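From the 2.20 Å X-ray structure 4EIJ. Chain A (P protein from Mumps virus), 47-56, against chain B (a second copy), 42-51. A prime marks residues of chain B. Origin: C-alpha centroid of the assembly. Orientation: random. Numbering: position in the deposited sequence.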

# COMPACT_ATOMS: atom_id res chain seq x y z
N VAL A 47 -20.53 -3.92 -3.87
CA VAL A 47 -20.75 -4.51 -5.19
C VAL A 47 -20.83 -6.03 -5.09
O VAL A 47 -21.73 -6.65 -5.66
N LYS A 48 -19.88 -6.62 -4.38
CA LYS A 48 -19.82 -8.05 -4.13
C LYS A 48 -21.12 -8.60 -3.54
O LYS A 48 -21.70 -9.57 -4.04
N THR A 49 -21.57 -7.97 -2.45
CA THR A 49 -22.76 -8.42 -1.74
C THR A 49 -23.99 -8.30 -2.63
O THR A 49 -24.81 -9.21 -2.70
N THR A 50 -24.09 -7.17 -3.32
CA THR A 50 -25.22 -6.91 -4.20
C THR A 50 -25.29 -7.90 -5.36
O THR A 50 -26.37 -8.39 -5.69
N LEU A 51 -24.15 -8.19 -5.98
CA LEU A 51 -24.15 -9.16 -7.07
C LEU A 51 -24.59 -10.55 -6.60
O LEU A 51 -25.33 -11.24 -7.29
N ALA A 52 -24.10 -10.97 -5.43
CA ALA A 52 -24.42 -12.29 -4.92
C ALA A 52 -25.91 -12.35 -4.60
O ALA A 52 -26.56 -13.37 -4.80
N THR A 53 -26.44 -11.23 -4.12
CA THR A 53 -27.85 -11.11 -3.81
C THR A 53 -28.66 -11.25 -5.09
O THR A 53 -29.63 -12.00 -5.13
N ILE A 54 -28.24 -10.55 -6.14
CA ILE A 54 -28.89 -10.63 -7.45
C ILE A 54 -28.89 -12.07 -7.98
O ILE A 54 -29.91 -12.58 -8.42
N GLU A 55 -27.74 -12.75 -7.89
CA GLU A 55 -27.71 -14.16 -8.23
C GLU A 55 -28.84 -14.94 -7.53
O GLU A 55 -29.49 -15.78 -8.15
N GLY A 56 -29.05 -14.68 -6.25
CA GLY A 56 -30.04 -15.40 -5.47
C GLY A 56 -31.47 -15.06 -5.88
O GLY A 56 -32.32 -15.95 -5.95
N ASN B 42 -9.00 -10.05 -3.00
CA ASN B 42 -9.85 -11.21 -2.74
C ASN B 42 -11.28 -10.99 -3.19
O ASN B 42 -11.87 -11.83 -3.88
N GLU B 43 -11.85 -9.87 -2.77
CA GLU B 43 -13.19 -9.48 -3.16
C GLU B 43 -13.34 -9.48 -4.68
O GLU B 43 -14.40 -9.81 -5.20
N LEU B 44 -12.28 -9.10 -5.40
CA LEU B 44 -12.35 -9.08 -6.87
C LEU B 44 -12.54 -10.48 -7.44
O LEU B 44 -13.38 -10.69 -8.32
N SER B 45 -11.75 -11.42 -6.94
CA SER B 45 -11.87 -12.82 -7.31
C SER B 45 -13.29 -13.33 -7.10
O SER B 45 -13.83 -14.07 -7.92
N THR B 46 -13.90 -12.92 -5.99
CA THR B 46 -15.24 -13.40 -5.66
C THR B 46 -16.24 -12.78 -6.62
O THR B 46 -17.14 -13.47 -7.12
N VAL B 47 -16.09 -11.49 -6.89
CA VAL B 47 -17.02 -10.83 -7.79
C VAL B 47 -17.00 -11.50 -9.17
O VAL B 47 -18.04 -11.68 -9.78
N LYS B 48 -15.82 -11.87 -9.64
CA LYS B 48 -15.70 -12.53 -10.94
C LYS B 48 -16.45 -13.86 -10.94
O LYS B 48 -17.06 -14.22 -11.94
N THR B 49 -16.40 -14.58 -9.83
CA THR B 49 -17.05 -15.88 -9.77
C THR B 49 -18.56 -15.70 -9.82
O THR B 49 -19.27 -16.42 -10.51
N THR B 50 -19.05 -14.70 -9.10
CA THR B 50 -20.46 -14.37 -9.11
C THR B 50 -20.93 -13.95 -10.51
O THR B 50 -22.00 -14.39 -10.96
N LEU B 51 -20.15 -13.13 -11.21
CA LEU B 51 -20.55 -12.71 -12.57
C LEU B 51 -20.63 -13.90 -13.50
O LEU B 51 -21.53 -13.97 -14.34

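How do the two helices meet? They run nearly parallel, their directions 21° apart and their axes 9.5 Å apart at closest approach, so side chains must bridge the gap. Leu51, Glu55, Thr46′ and Thr50′ point toward the opposing helix, while Lys48 and Val47′ leave their backbones sideways yet still reach across.

What forms the apolar part? Leu51, with chi1 m and chi2 t, places its CD1 3.5 Å from CG1 of Val47′, whose chi1 is t. The same methyl, Leu51 CD1, lies 4.0 Å from CD2 of Leu51′; that leucine starts away from chain A, but its end comes nearer. Val47′ also serves the neighbouring turn, its CG2 resting 3.8 Å from CA of Lys48, where the backbones are close.

How do the longer and polar side chains take part? Largely through their carbon atoms. Lys48 begins with chi1 and chi2 both t, then bends at chi3 (91°), laying its chain along chain B: Lys48 CD is 3.8 Å from CB of Thr46′, and Lys48 CE is 3.8 Å from CG of Glu43′. Thr50′, with chi1 m, directs its methyl into the contact, with CG2 3.6 Å from O of Leu51 and 3.7 Å from OE2 of Glu55. The extended Glu55, chi1 and chi2 both t, therefore meets a methyl group here.

Where are polar groups linked across the contact? No direct hydrogen bond joins the stretches, but one water does. It donates to O of Lys48 at 2.7 Å and lies 2.7 Å from OG1 of Thr50′, in a hydrogen bond whose direction is not decided. Thr50′ thus joins both kinds of contact, its methyl packing against chain A while its hydroxyl meets the bridging water.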

# COMPACT_ATOMS: atom_id res chain seq x y z
CB VAL A 47 -19.64 -4.11 -6.17
CG1 VAL A 47 -19.80 -4.87 -7.50
CG2 VAL A 47 -19.69 -2.61 -6.39
CB LYS A 48 -18.66 -8.36 -3.19
CG LYS A 48 -18.55 -9.83 -2.81
CD LYS A 48 -17.18 -10.16 -2.26
CE LYS A 48 -17.12 -10.00 -0.76
NZ LYS A 48 -17.97 -11.01 -0.08
CB THR A 49 -22.97 -7.60 -0.47
OG1 THR A 49 -21.90 -7.86 0.43
CG2 THR A 49 -24.29 -7.97 0.20
CB THR A 50 -25.18 -5.48 -4.75
OG1 THR A 50 -25.32 -4.56 -3.66
CG2 THR A 50 -26.31 -5.25 -5.75
CB LEU A 51 -22.79 -9.25 -7.77
CG LEU A 51 -22.57 -8.24 -8.89
CD1 LEU A 51 -21.16 -8.35 -9.45
CD2 LEU A 51 -23.60 -8.44 -9.98
CB ALA A 52 -23.60 -12.59 -3.68
CB THR A 53 -28.17 -9.76 -3.13
OG1 THR A 53 -27.49 -9.68 -1.87
CG2 THR A 53 -29.67 -9.62 -2.89
CB ILE A 54 -28.25 -9.64 -8.45
CG1 ILE A 54 -28.56 -8.20 -8.03
CG2 ILE A 54 -28.77 -9.87 -9.86
CD1 ILE A 54 -27.83 -7.14 -8.83
CB GLU A 55 -26.36 -14.78 -7.88
CG GLU A 55 -26.32 -16.29 -8.12
CD GLU A 55 -25.00 -16.91 -7.66
OE1 GLU A 55 -25.03 -18.03 -7.12
OE2 GLU A 55 -23.95 -16.27 -7.84
CB ASN B 42 -9.85 -11.55 -1.25
CG ASN B 42 -8.51 -12.05 -0.76
OD1 ASN B 42 -7.62 -12.31 -1.56
ND2 ASN B 42 -8.37 -12.18 0.56
CB GLU B 43 -13.56 -8.12 -2.58
CG GLU B 43 -13.86 -8.14 -1.07
CD GLU B 43 -14.20 -6.75 -0.53
OE1 GLU B 43 -13.94 -5.76 -1.23
OE2 GLU B 43 -14.72 -6.66 0.60
CB LEU B 44 -11.11 -8.44 -7.49
CG LEU B 44 -10.93 -6.93 -7.34
CD1 LEU B 44 -9.55 -6.50 -7.82
CD2 LEU B 44 -12.00 -6.22 -8.11
CB SER B 45 -10.87 -13.66 -6.51
OG SER B 45 -11.07 -15.06 -6.71
CB THR B 46 -15.63 -13.03 -4.22
OG1 THR B 46 -14.65 -13.55 -3.32
CG2 THR B 46 -17.01 -13.61 -3.87
CB VAL B 47 -16.75 -9.33 -7.95
CG1 VAL B 47 -17.66 -8.77 -9.04
CG2 VAL B 47 -17.01 -8.61 -6.63
CB LYS B 48 -14.23 -12.78 -11.29
CG LYS B 48 -13.54 -11.58 -11.91
CD LYS B 48 -12.00 -11.76 -11.91
CE LYS B 48 -11.56 -12.95 -12.77
NZ LYS B 48 -10.08 -13.03 -12.95
CB THR B 49 -16.64 -16.67 -8.52
OG1 THR B 49 -15.31 -17.14 -8.70
CG2 THR B 49 -17.55 -17.86 -8.32
CB THR B 50 -20.77 -13.26 -8.09
OG1 THR B 50 -20.31 -13.66 -6.79
CG2 THR B 50 -22.28 -12.97 -8.04
CB LEU B 51 -19.55 -11.71 -13.17
CG LEU B 51 -19.64 -10.25 -12.75
CD1 LEU B 51 -18.45 -9.50 -13.32
CD2 LEU B 51 -20.96 -9.64 -13.19
O HOH W 1 -20.11 -11.22 -5.54